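Local coordinates for protein putative sodium:solute symporter (Proteus mirabilis, PDB 5NV9) that couples the inward flow of two sodium ions to the uptake of the sialic acid N-acetylneuraminic acid across the bacterial inner membrane, at residues F296-Q301 with P317-T322; S346-I351 with L379-A384; I440-I445 with S466-I471. All coordinates share one frame; numbering follows the deposited sequence.

Interaction 1 (F296-Q301 with P317-T322)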
ATOM      1  N   PHE A 296     -24.218   8.270  -3.061  1.00 25.38           N
ATOM      2  CA  PHE A 296     -24.899   8.442  -4.317  1.00 26.34           C
ATOM      3  C   PHE A 296     -26.408   8.557  -4.080  1.00 27.80           C
ATOM      4  O   PHE A 296     -27.057   9.477  -4.610  1.00 26.06           O
ATOM      5  CB  PHE A 296     -24.579   7.277  -5.244  1.00 28.59           C
ATOM      6  CG  PHE A 296     -25.545   7.128  -6.347  1.00 26.16           C
ATOM      7  CD1 PHE A 296     -25.527   7.999  -7.387  1.00 27.34           C
ATOM      8  CD2 PHE A 296     -26.459   6.116  -6.323  1.00 29.55           C
ATOM      9  CE1 PHE A 296     -26.434   7.901  -8.426  1.00 31.61           C
ATOM     10  CE2 PHE A 296     -27.386   6.008  -7.354  1.00 33.70           C
ATOM     11  CZ  PHE A 296     -27.380   6.904  -8.399  1.00 31.28           C
ATOM     12  N   VAL A 297     -26.966   7.616  -3.302  1.00 28.35           N
ATOM     13  CA  VAL A 297     -28.381   7.680  -2.931  1.00 26.43           C
ATOM     14  C   VAL A 297     -28.685   8.932  -2.115  1.00 25.70           C
ATOM     15  O   VAL A 297     -29.662   9.625  -2.380  1.00 27.60           O
ATOM     16  CB  VAL A 297     -28.854   6.423  -2.245  1.00 24.71           C
ATOM     17  CG1 VAL A 297     -30.325   6.537  -1.900  1.00 24.84           C
ATOM     18  CG2 VAL A 297     -28.629   5.241  -3.158  1.00 24.03           C
ATOM     19  N   TYR A 298     -27.822   9.269  -1.158  1.00 24.59           N
ATOM     20  CA  TYR A 298     -28.064  10.410  -0.360  1.00 25.57           C
ATOM     21  C   TYR A 298     -28.101  11.697  -1.182  1.00 26.91           C
ATOM     22  O   TYR A 298     -28.990  12.508  -0.969  1.00 24.12           O
ATOM     23  CB  TYR A 298     -27.069  10.529   0.792  1.00 26.22           C
ATOM     24  CG  TYR A 298     -27.246  11.772   1.653  1.00 26.98           C
ATOM     25  CD1 TYR A 298     -28.218  11.840   2.668  1.00 28.88           C
ATOM     26  CD2 TYR A 298     -26.441  12.875   1.462  1.00 27.27           C
ATOM     27  CE1 TYR A 298     -28.371  12.985   3.441  1.00 29.02           C
ATOM     28  CE2 TYR A 298     -26.589  14.009   2.225  1.00 28.29           C
ATOM     29  CZ  TYR A 298     -27.526  14.065   3.223  1.00 30.91           C
ATOM     30  OH  TYR A 298     -27.581  15.249   3.964  1.00 33.99           O
ATOM     31  N   TYR A 299     -27.173  11.908  -2.117  1.00 24.01           N
ATOM     32  CA  TYR A 299     -27.199  13.165  -2.846  1.00 23.69           C
ATOM     33  C   TYR A 299     -28.178  13.203  -4.032  1.00 25.88           C
ATOM     34  O   TYR A 299     -28.405  14.268  -4.580  1.00 27.05           O
ATOM     35  CB  TYR A 299     -25.763  13.596  -3.238  1.00 23.73           C
ATOM     36  CG  TYR A 299     -24.986  14.058  -2.039  1.00 23.17           C
ATOM     37  CD1 TYR A 299     -25.234  15.313  -1.448  1.00 24.53           C
ATOM     38  CD2 TYR A 299     -23.994  13.275  -1.496  1.00 23.75           C
ATOM     39  CE1 TYR A 299     -24.526  15.745  -0.325  1.00 25.47           C
ATOM     40  CE2 TYR A 299     -23.247  13.703  -0.411  1.00 26.03           C
ATOM     41  CZ  TYR A 299     -23.513  14.935   0.205  1.00 26.93           C
ATOM     42  OH  TYR A 299     -22.783  15.310   1.339  1.00 24.22           O
ATOM     43  N   GLN A 300     -28.739  12.055  -4.430  1.00 26.36           N
ATOM     44  CA  GLN A 300     -29.890  11.988  -5.299  1.00 26.48           C
ATOM     45  C   GLN A 300     -31.169  12.388  -4.547  1.00 30.22           C
ATOM     46  O   GLN A 300     -32.070  12.907  -5.149  1.00 27.03           O
ATOM     47  CB  GLN A 300     -30.089  10.577  -5.813  1.00 28.42           C
ATOM     48  CG  GLN A 300     -29.059  10.147  -6.846  1.00 32.69           C
ATOM     49  CD  GLN A 300     -29.192  10.918  -8.143  1.00 33.55           C
ATOM     50  OE1 GLN A 300     -28.392  11.760  -8.447  1.00 39.41           O
ATOM     51  NE2 GLN A 300     -30.210  10.624  -8.888  1.00 30.13           N
ATOM     52  N   GLN A 301     -31.252  12.079  -3.247  1.00 27.62           N
ATOM     53  CA  GLN A 301     -32.360  12.526  -2.389  1.00 26.90           C
ATOM     54  C   GLN A 301     -32.210  13.931  -1.959  1.00 27.13           C
ATOM     55  O   GLN A 301     -33.166  14.522  -1.520  1.00 29.21           O
ATOM     56  CB  GLN A 301     -32.481  11.674  -1.148  1.00 24.25           C
ATOM     57  CG  GLN A 301     -33.044  10.310  -1.440  1.00 23.95           C
ATOM     58  CD  GLN A 301     -33.236   9.537  -0.189  1.00 23.98           C
ATOM     59  OE1 GLN A 301     -32.858   9.978   0.904  1.00 29.35           O
ATOM     60  NE2 GLN A 301     -33.813   8.385  -0.316  1.00 26.78           N
ATOM     61  N   PRO A 317     -15.461  13.477   1.776  1.00 27.78           N
ATOM     62  CA  PRO A 317     -15.097  14.469   2.795  1.00 27.72           C
ATOM     63  C   PRO A 317     -16.137  15.553   3.026  1.00 28.94           C
ATOM     64  O   PRO A 317     -16.248  16.068   4.145  1.00 30.09           O
ATOM     65  CB  PRO A 317     -13.826  15.120   2.249  1.00 30.78           C
ATOM     66  CG  PRO A 317     -13.461  14.406   0.982  1.00 29.91           C
ATOM     67  CD  PRO A 317     -14.375  13.232   0.811  1.00 29.72           C
ATOM     68  N   LEU A 318     -16.829  15.945   1.959  1.00 28.53           N
ATOM     69  CA  LEU A 318     -17.939  16.868   2.057  1.00 28.94           C
ATOM     70  C   LEU A 318     -18.990  16.374   2.994  1.00 26.43           C
ATOM     71  O   LEU A 318     -19.399  17.129   3.893  1.00 25.54           O
ATOM     72  CB  LEU A 318     -18.584  17.099   0.689  1.00 36.31           C
ATOM     73  CG  LEU A 318     -19.723  18.134   0.804  1.00 38.08           C
ATOM     74  CD1 LEU A 318     -19.115  19.503   1.068  1.00 36.95           C
ATOM     75  CD2 LEU A 318     -20.609  18.145  -0.427  1.00 39.68           C
ATOM     76  N   PHE A 319     -19.453  15.136   2.792  1.00 24.36           N
ATOM     77  CA  PHE A 319     -20.389  14.514   3.732  1.00 24.06           C
ATOM     78  C   PHE A 319     -19.891  14.463   5.179  1.00 24.30           C
ATOM     79  O   PHE A 319     -20.638  14.778   6.106  1.00 23.56           O
ATOM     80  CB  PHE A 319     -20.779  13.114   3.300  1.00 24.46           C
ATOM     81  CG  PHE A 319     -21.809  12.467   4.180  1.00 25.93           C
ATOM     82  CD1 PHE A 319     -21.443  11.778   5.328  1.00 29.38           C
ATOM     83  CD2 PHE A 319     -23.155  12.537   3.874  1.00 28.81           C
ATOM     84  CE1 PHE A 319     -22.403  11.189   6.144  1.00 28.42           C
ATOM     85  CE2 PHE A 319     -24.128  11.937   4.690  1.00 27.10           C
ATOM     86  CZ  PHE A 319     -23.750  11.263   5.810  1.00 26.77           C
ATOM     87  N   ILE A 320     -18.641  14.103   5.378  1.00 22.67           N
ATOM     88  CA  ILE A 320     -18.117  14.027   6.724  1.00 28.22           C
ATOM     89  C   ILE A 320     -18.184  15.354   7.453  1.00 31.07           C
ATOM     90  O   ILE A 320     -18.626  15.422   8.587  1.00 30.35           O
ATOM     91  CB  ILE A 320     -16.667  13.546   6.762  1.00 27.29           C
ATOM     92  CG1 ILE A 320     -16.606  12.077   6.284  1.00 28.60           C
ATOM     93  CG2 ILE A 320     -16.081  13.732   8.168  1.00 25.91           C
ATOM     94  CD1 ILE A 320     -15.249  11.711   5.689  1.00 31.01           C
ATOM     95  N   VAL A 321     -17.738  16.401   6.790  1.00 31.54           N
ATOM     96  CA  VAL A 321     -17.595  17.661   7.456  1.00 35.39           C
ATOM     97  C   VAL A 321     -18.929  18.396   7.559  1.00 37.27           C
ATOM     98  O   VAL A 321     -19.109  19.207   8.502  1.00 35.17           O
ATOM     99  CB  VAL A 321     -16.532  18.491   6.755  1.00 38.08           C
ATOM    100  CG1 VAL A 321     -16.510  19.902   7.259  1.00 41.07           C
ATOM    101  CG2 VAL A 321     -15.169  17.838   7.005  1.00 40.65           C
ATOM    102  N   THR A 322     -19.858  18.115   6.649  1.00 31.95           N
ATOM    103  CA  THR A 322     -21.124  18.829   6.646  1.00 31.18           C
ATOM    104  C   THR A 322     -22.189  18.047   7.352  1.00 32.27           C
ATOM    105  O   THR A 322     -23.113  18.652   7.842  1.00 33.87           O
ATOM    106  CB  THR A 322     -21.633  19.202   5.218  1.00 33.19           C
ATOM    107  OG1 THR A 322     -21.810  18.023   4.403  1.00 32.09           O
ATOM    108  CG2 THR A 322     -20.679  20.135   4.539  1.00 31.41           C
TER
HETATM  109  O   HOH W   1     -23.750  17.538   2.568  1.00 33.45           O
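The ring of F319 meets Y298 edge-on: its CE2 atom stands over the centre of one face of the tyrosine ring, 4.1 Å from Y298 CE2. With the two planes at 89° and the centroids 5.4 Å apart, this is a T-shaped (edge-to-face) pair in which F319 supplies the edge and Y298 the face. The Y298 ring also has CD2 of Y299 at its edge, in its plane. Y299 in turn carries Y298 CD2 over the centre of one face and has a bridging water at its edge, in its plane, while its hydroxyl end runs on to helix 315-323. There Y299 OH lies at the edge of the F319 ring and close to the base of that side chain, 3.5 Å from F319 CA. L318 adds a methyl group, CD2, 4.0 Å from Y299 OH, approaching the tyrosine obliquely.

These are the periplasmic end of helix 267-301 and the short helix 315-323, joined by a mostly non-helical loop in a transporter of the LeuT fold. Their axes stay 12.3 Å apart at an angle of 68°, a wide gap bridged mainly by the aromatic side chains. Y298 and F319 both reach into it with CG anti to the backbone N.

No direct hydrogen bond crosses the contact. The water does the work instead, bonded to Y299 OH at 2.7 Å and donating to T322 OG1. T322 OG1 donates to L318 O at 2.6 Å, from above the carbonyl plane and from the face opposite to that used by T322 N. Beyond the pair, K203 and I200 of helix 155-203 touch F319, and L305 packs on both tyrosines.

Interaction 2 (S346-I351 with L379-A384). With NA (sodium ion), chain C.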
ATOM      1  N   SER A 346       5.105   2.582   7.201  1.00 19.00           N
ATOM      2  CA  SER A 346       5.595   1.332   6.697  1.00 18.11           C
ATOM      3  C   SER A 346       6.502   1.472   5.492  1.00 20.58           C
ATOM      4  O   SER A 346       7.445   0.683   5.344  1.00 19.92           O
ATOM      5  CB  SER A 346       4.455   0.374   6.266  1.00 19.32           C
ATOM      6  OG  SER A 346       3.667   0.017   7.352  1.00 17.06           O
ATOM      7  N   SER A 347       6.167   2.409   4.606  1.00 20.54           N
ATOM      8  CA  SER A 347       6.946   2.660   3.418  1.00 19.89           C
ATOM      9  C   SER A 347       8.315   3.267   3.822  1.00 20.46           C
ATOM     10  O   SER A 347       9.349   2.882   3.256  1.00 18.14           O
ATOM     11  CB  SER A 347       6.221   3.629   2.447  1.00 19.92           C
ATOM     12  OG  SER A 347       5.213   3.011   1.644  1.00 21.10           O
ATOM     13  N   LEU A 348       8.340   4.188   4.793  1.00 19.73           N
ATOM     14  CA  LEU A 348       9.643   4.767   5.264  1.00 20.77           C
ATOM     15  C   LEU A 348      10.572   3.734   5.925  1.00 21.63           C
ATOM     16  O   LEU A 348      11.782   3.624   5.582  1.00 21.37           O
ATOM     17  CB  LEU A 348       9.454   5.918   6.220  1.00 22.04           C
ATOM     18  CG  LEU A 348       8.815   7.227   5.697  1.00 22.76           C
ATOM     19  CD1 LEU A 348       8.608   8.210   6.872  1.00 25.25           C
ATOM     20  CD2 LEU A 348       9.590   7.879   4.598  1.00 24.35           C
ATOM     21  N   ASN A 349      10.023   2.951   6.825  1.00 20.65           N
ATOM     22  CA  ASN A 349      10.796   1.882   7.418  1.00 21.60           C
ATOM     23  C   ASN A 349      11.307   0.839   6.398  1.00 19.14           C
ATOM     24  O   ASN A 349      12.455   0.388   6.496  1.00 18.29           O
ATOM     25  CB  ASN A 349      10.036   1.199   8.525  1.00 22.46           C
ATOM     26  CG  ASN A 349      10.873   0.137   9.224  1.00 23.38           C
ATOM     27  OD1 ASN A 349      10.835  -1.002   8.816  1.00 25.75           O
ATOM     28  ND2 ASN A 349      11.539   0.482  10.326  1.00 21.73           N
ATOM     29  N   SER A 350      10.470   0.471   5.430  1.00 18.41           N
ATOM     30  CA  SER A 350      10.879  -0.513   4.416  1.00 18.09           C
ATOM     31  C   SER A 350      11.897   0.025   3.533  1.00 18.27           C
ATOM     32  O   SER A 350      12.758  -0.730   3.072  1.00 23.54           O
ATOM     33  CB  SER A 350       9.695  -1.013   3.628  1.00 19.53           C
ATOM     34  OG  SER A 350       8.863  -1.739   4.521  1.00 20.98           O
ATOM     35  N   ILE A 351      11.757   1.299   3.166  1.00 19.89           N
ATOM     36  CA  ILE A 351      12.801   1.995   2.378  1.00 19.08           C
ATOM     37  C   ILE A 351      14.116   1.919   3.082  1.00 20.68           C
ATOM     38  O   ILE A 351      15.139   1.505   2.497  1.00 24.26           O
ATOM     39  CB  ILE A 351      12.468   3.424   2.055  1.00 19.13           C
ATOM     40  CG1 ILE A 351      11.399   3.486   0.996  1.00 20.51           C
ATOM     41  CG2 ILE A 351      13.706   4.167   1.526  1.00 21.16           C
ATOM     42  CD1 ILE A 351      10.626   4.804   0.968  1.00 23.52           C
ATOM     43  N   LEU A 379      18.928   7.229  10.003  1.00 28.88           N
ATOM     44  CA  LEU A 379      19.203   8.327   9.075  1.00 27.19           C
ATOM     45  C   LEU A 379      18.352   8.264   7.817  1.00 27.31           C
ATOM     46  O   LEU A 379      17.798   9.263   7.373  1.00 22.95           O
ATOM     47  CB  LEU A 379      20.672   8.242   8.674  1.00 31.03           C
ATOM     48  CG  LEU A 379      21.174   9.367   7.782  1.00 34.70           C
ATOM     49  CD1 LEU A 379      20.883  10.750   8.382  1.00 34.45           C
ATOM     50  CD2 LEU A 379      22.653   9.143   7.512  1.00 38.93           C
ATOM     51  N   VAL A 380      18.188   7.062   7.269  1.00 25.46           N
ATOM     52  CA  VAL A 380      17.472   6.944   6.022  1.00 27.09           C
ATOM     53  C   VAL A 380      15.971   7.211   6.180  1.00 26.59           C
ATOM     54  O   VAL A 380      15.313   7.662   5.254  1.00 25.49           O
ATOM     55  CB  VAL A 380      17.759   5.605   5.331  1.00 25.38           C
ATOM     56  CG1 VAL A 380      16.866   5.421   4.118  1.00 26.25           C
ATOM     57  CG2 VAL A 380      19.202   5.550   4.925  1.00 25.34           C
ATOM     58  N   ILE A 381      15.422   6.945   7.352  1.00 27.84           N
ATOM     59  CA  ILE A 381      14.063   7.412   7.629  1.00 27.57           C
ATOM     60  C   ILE A 381      13.926   8.957   7.498  1.00 25.31           C
ATOM     61  O   ILE A 381      13.049   9.456   6.832  1.00 24.36           O
ATOM     62  CB  ILE A 381      13.516   6.787   8.921  1.00 27.62           C
ATOM     63  CG1 ILE A 381      13.195   5.305   8.574  1.00 28.00           C
ATOM     64  CG2 ILE A 381      12.233   7.514   9.335  1.00 26.31           C
ATOM     65  CD1 ILE A 381      13.171   4.436   9.738  1.00 32.15           C
ATOM     66  N   ILE A 382      14.858   9.704   8.030  1.00 27.21           N
ATOM     67  CA  ILE A 382      14.830  11.138   7.845  1.00 28.11           C
ATOM     68  C   ILE A 382      15.025  11.593   6.411  1.00 24.22           C
ATOM     69  O   ILE A 382      14.337  12.468   5.950  1.00 27.48           O
ATOM     70  CB  ILE A 382      15.896  11.830   8.683  1.00 30.17           C
ATOM     71  CG1 ILE A 382      15.797  11.367  10.116  1.00 34.95           C
ATOM     72  CG2 ILE A 382      15.721  13.329   8.547  1.00 32.51           C
ATOM     73  CD1 ILE A 382      14.392  11.261  10.647  1.00 38.84           C
ATOM     74  N   VAL A 383      15.987  11.031   5.717  1.00 25.35           N
ATOM     75  CA  VAL A 383      16.286  11.460   4.367  1.00 28.01           C
ATOM     76  C   VAL A 383      15.123  11.135   3.401  1.00 27.86           C
ATOM     77  O   VAL A 383      14.626  11.982   2.659  1.00 27.97           O
ATOM     78  CB  VAL A 383      17.600  10.829   3.865  1.00 28.51           C
ATOM     79  CG1 VAL A 383      17.826  11.253   2.434  1.00 29.22           C
ATOM     80  CG2 VAL A 383      18.766  11.240   4.750  1.00 29.71           C
ATOM     81  N   ALA A 384      14.668   9.900   3.443  1.00 27.41           N
ATOM     82  CA  ALA A 384      13.498   9.505   2.661  1.00 27.72           C
ATOM     83  C   ALA A 384      12.264  10.365   3.005  1.00 29.93           C
ATOM     84  O   ALA A 384      11.559  10.841   2.110  1.00 28.64           O
ATOM     85  CB  ALA A 384      13.216   8.027   2.885  1.00 26.33           C
TER
HETATM   86 NA    NA C 502       2.777   1.237   8.977  1.00 38.95          NA
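L348 and I381 lie where the two helices come nearest, their CA atoms 5.7 Å apart. I381 reaches the backbone of L348 and N349. It has CG1 anti to its carbonyl carbon (chi1 -74°), and this CG1 rests 3.7 Å from L348 O, a carbon set against a helix carbonyl. Its CD1 goes one residue further, to 4.2 Å from N349 CA. L348 answers with CD2, which sits 4.0 Å from both A384 C and A384 CB. I351 CG2, the branch anti to the backbone N, comes to the same alanine, 4.1 Å from A384 CB. The small CB of A384 is thus met by both a leucine and an isoleucine methyl, while V380 CG1 touches I351 CG2 as well. The amide of N349 has its main partner in Q259, through OD1.

The 346-351 turn also carries a sodium ligand. S346, whose side chain takes no part in the interface, binds the ion through OG, with S346 OG 2.2 Å from the sodium. D182, S342 and S345 also bind it, forming the Na3 site.

The contact is apolar packing within the LeuT fold, joining the metal-binding helix 328-361 to helix 370-398 with axes 8.7 Å apart at 125°. Helix 155-203 borders it with I167 against L348 and I175 against N349, helix 118-151 does the same through H132 on I351 and I133 on A384, and Y38 of the short helix 35-40 reaches I381.

Interaction 3 (I440-I445 with S466-I471)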
ATOM      1  N   ILE A 440      14.701  -9.053 -17.304  1.00 20.07           N
ATOM      2  CA  ILE A 440      14.560  -7.644 -16.953  1.00 21.40           C
ATOM      3  C   ILE A 440      14.563  -6.740 -18.211  1.00 20.73           C
ATOM      4  O   ILE A 440      13.768  -5.804 -18.363  1.00 21.10           O
ATOM      5  CB  ILE A 440      15.646  -7.215 -15.959  1.00 20.14           C
ATOM      6  CG1 ILE A 440      15.455  -7.935 -14.605  1.00 20.65           C
ATOM      7  CG2 ILE A 440      15.643  -5.715 -15.741  1.00 20.08           C
ATOM      8  CD1 ILE A 440      16.704  -8.027 -13.762  1.00 21.71           C
ATOM      9  N   ILE A 441      15.500  -6.989 -19.092  1.00 20.79           N
ATOM     10  CA  ILE A 441      15.689  -6.104 -20.228  1.00 22.52           C
ATOM     11  C   ILE A 441      14.457  -6.112 -21.131  1.00 21.74           C
ATOM     12  O   ILE A 441      13.941  -5.041 -21.503  1.00 22.47           O
ATOM     13  CB  ILE A 441      16.963  -6.493 -20.983  1.00 22.55           C
ATOM     14  CG1 ILE A 441      18.167  -6.056 -20.149  1.00 22.89           C
ATOM     15  CG2 ILE A 441      16.985  -5.900 -22.373  1.00 24.36           C
ATOM     16  CD1 ILE A 441      19.433  -6.775 -20.486  1.00 22.40           C
ATOM     17  N   VAL A 442      14.001  -7.321 -21.452  1.00 21.51           N
ATOM     18  CA  VAL A 442      12.781  -7.551 -22.232  1.00 22.99           C
ATOM     19  C   VAL A 442      11.548  -6.907 -21.590  1.00 22.93           C
ATOM     20  O   VAL A 442      10.771  -6.201 -22.279  1.00 24.25           O
ATOM     21  CB  VAL A 442      12.497  -9.044 -22.357  1.00 24.18           C
ATOM     22  CG1 VAL A 442      11.080  -9.261 -22.912  1.00 26.09           C
ATOM     23  CG2 VAL A 442      13.529  -9.679 -23.302  1.00 25.98           C
ATOM     24  N   SER A 443      11.395  -7.164 -20.287  1.00 21.76           N
ATOM     25  CA  SER A 443      10.334  -6.566 -19.465  1.00 22.55           C
ATOM     26  C   SER A 443      10.336  -5.044 -19.579  1.00 21.89           C
ATOM     27  O   SER A 443       9.303  -4.445 -19.872  1.00 23.85           O
ATOM     28  CB  SER A 443      10.496  -6.980 -17.999  1.00 24.17           C
ATOM     29  OG  SER A 443       9.296  -6.714 -17.301  1.00 32.67           O
ATOM     30  N   ILE A 444      11.495  -4.410 -19.416  1.00 22.16           N
ATOM     31  CA  ILE A 444      11.539  -2.959 -19.394  1.00 21.96           C
ATOM     32  C   ILE A 444      11.074  -2.344 -20.706  1.00 24.05           C
ATOM     33  O   ILE A 444      10.281  -1.392 -20.730  1.00 23.21           O
ATOM     34  CB  ILE A 444      12.921  -2.435 -18.996  1.00 23.37           C
ATOM     35  CG1 ILE A 444      13.112  -2.599 -17.468  1.00 23.26           C
ATOM     36  CG2 ILE A 444      13.099  -0.977 -19.418  1.00 22.84           C
ATOM     37  CD1 ILE A 444      14.555  -2.394 -17.068  1.00 23.78           C
ATOM     38  N   ILE A 445      11.570  -2.915 -21.795  1.00 23.38           N
ATOM     39  CA  ILE A 445      11.222  -2.486 -23.103  1.00 24.12           C
ATOM     40  C   ILE A 445       9.729  -2.673 -23.391  1.00 22.77           C
ATOM     41  O   ILE A 445       9.082  -1.835 -24.076  1.00 23.93           O
ATOM     42  CB  ILE A 445      12.053  -3.289 -24.138  1.00 24.02           C
ATOM     43  CG1 ILE A 445      13.508  -2.853 -24.127  1.00 26.52           C
ATOM     44  CG2 ILE A 445      11.490  -3.099 -25.516  1.00 26.22           C
ATOM     45  CD1 ILE A 445      14.414  -3.715 -25.006  1.00 29.16           C
ATOM     46  N   SER A 466       5.463  -8.491 -15.604  1.00 28.49           N
ATOM     47  CA  SER A 466       5.675  -9.770 -14.939  1.00 31.83           C
ATOM     48  C   SER A 466       5.914 -10.896 -15.915  1.00 27.40           C
ATOM     49  O   SER A 466       6.904 -11.609 -15.799  1.00 23.95           O
ATOM     50  CB  SER A 466       4.488 -10.123 -14.028  1.00 32.00           C
ATOM     51  OG  SER A 466       4.585  -9.357 -12.833  1.00 36.28           O
HETATM   52  N   MSE A 467       4.985 -11.073 -16.840  1.00 27.87           N
HETATM   53  CA  MSE A 467       5.036 -12.241 -17.748  1.00 27.96           C
HETATM   54  C   MSE A 467       6.219 -12.173 -18.727  1.00 27.14           C
HETATM   55  O   MSE A 467       6.675 -13.204 -19.205  1.00 28.48           O
HETATM   56  CB  MSE A 467       3.706 -12.447 -18.441  1.00 29.55           C
HETATM   57  CG  MSE A 467       2.612 -12.885 -17.472  1.00 33.20           C
HETATM   58 SE   MSE A 467       3.144 -14.467 -16.384  1.00 45.55          SE
HETATM   59  CE  MSE A 467       3.647 -15.628 -17.894  1.00 43.54           C
ATOM     60  N   SER A 468       6.726 -10.967 -19.012  1.00 23.54           N
ATOM     61  CA  SER A 468       7.893 -10.790 -19.855  1.00 23.80           C
ATOM     62  C   SER A 468       9.166 -11.378 -19.178  1.00 24.07           C
ATOM     63  O   SER A 468      10.014 -12.008 -19.817  1.00 22.22           O
ATOM     64  CB  SER A 468       8.154  -9.305 -20.131  1.00 22.83           C
ATOM     65  OG  SER A 468       7.304  -8.730 -21.110  1.00 24.92           O
ATOM     66  N   VAL A 469       9.329 -11.126 -17.871  1.00 23.15           N
ATOM     67  CA  VAL A 469      10.417 -11.695 -17.125  1.00 20.46           C
ATOM     68  C   VAL A 469      10.286 -13.234 -17.117  1.00 21.22           C
ATOM     69  O   VAL A 469      11.271 -13.964 -17.386  1.00 22.55           O
ATOM     70  CB  VAL A 469      10.515 -11.093 -15.675  1.00 22.32           C
ATOM     71  CG1 VAL A 469      11.647 -11.751 -14.918  1.00 24.31           C
ATOM     72  CG2 VAL A 469      10.822  -9.607 -15.718  1.00 23.43           C
ATOM     73  N   VAL A 470       9.087 -13.735 -16.824  1.00 20.38           N
ATOM     74  CA  VAL A 470       8.853 -15.169 -16.724  1.00 20.25           C
ATOM     75  C   VAL A 470       9.165 -15.853 -18.060  1.00 22.33           C
ATOM     76  O   VAL A 470       9.917 -16.851 -18.123  1.00 19.42           O
ATOM     77  CB  VAL A 470       7.439 -15.512 -16.212  1.00 22.58           C
ATOM     78  CG1 VAL A 470       7.136 -17.013 -16.311  1.00 26.30           C
ATOM     79  CG2 VAL A 470       7.269 -15.121 -14.755  1.00 22.31           C
ATOM     80  N   ILE A 471       8.600 -15.340 -19.132  1.00 22.66           N
ATOM     81  CA  ILE A 471       8.774 -15.966 -20.422  1.00 24.65           C
ATOM     82  C   ILE A 471      10.231 -15.831 -20.936  1.00 25.99           C
ATOM     83  O   ILE A 471      10.864 -16.830 -21.249  1.00 27.32           O
ATOM     84  CB  ILE A 471       7.711 -15.462 -21.428  1.00 26.62           C
ATOM     85  CG1 ILE A 471       6.304 -15.867 -20.966  1.00 27.74           C
ATOM     86  CG2 ILE A 471       7.973 -16.012 -22.805  1.00 25.65           C
ATOM     87  CD1 ILE A 471       5.225 -15.035 -21.654  1.00 29.27           C
TER
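S468 faces S443 where the two helices are closest, with CA atoms 4.9 Å apart. Before it in the chain, S466 turns its CB away from helix 433-452; its hydroxyl is hydrogen-bonded to G416 O, and F245 of helix 236-253 touches its side chain.

S468 itself points toward the partner helix. Its CB meets both the CA and the CB of S443, at 3.6 Å from S443 CA and 3.9 Å from S443 CB, and V442 CG1 closes in on the same S468 CB at 4.0 Å. The hydroxyl is used within its own helix: OG, anti to the carbonyl carbon (chi1 -78°), is hydrogen-bonded to I464 O.

Two transmembrane helices, 433-452 and 459-475, run nearly antiparallel here, at 151°, and the small serines let their axes approach to 7.8 Å. The pair lies near the C-terminal end of this sodium:solute symporter, following helix 415-427 in the chain, and the contact is plain helix packing away from the substrate and ion sites.

V469 comes next and directs one methyl, CG2, at the side chain of S443. The approach is tight for carbons, 3.5 Å from V469 CG2 to S443 CB, and S443 OG stands almost as near to the same methyl. S443 OG is satisfied by G465 O, and this hydrogen bond joins the two helices just before S466. V469 CG2 also reaches the preceding turn of helix 433-452, 4.2 Å from I440 N, while I440, whose CB points away, packs on L421, S120 and F123.

The three contacts lie far apart in one chain and touch nowhere. Interactions 1 and 2 follow each other along the chain, since helix 315-323 leads into helix 328-361; their centres are about 37 Å apart and their nearest atoms about 22 Å. Interaction 3 comes later in sequence, about 29 Å from interaction 2 and about 45 Å from interaction 1 between centres, with interactions 1 and 3 on opposite sides of the chain's centre. Interaction 2 alone includes an ion ligand, S346, and its I351 side chain is about 8 Å from that of R135, which binds sialic acid. Interaction 1 belongs to the periplasmic side. In interaction 3 the side chain of V442 is about 4 Å from a bound dodecyl-beta-D-maltoside.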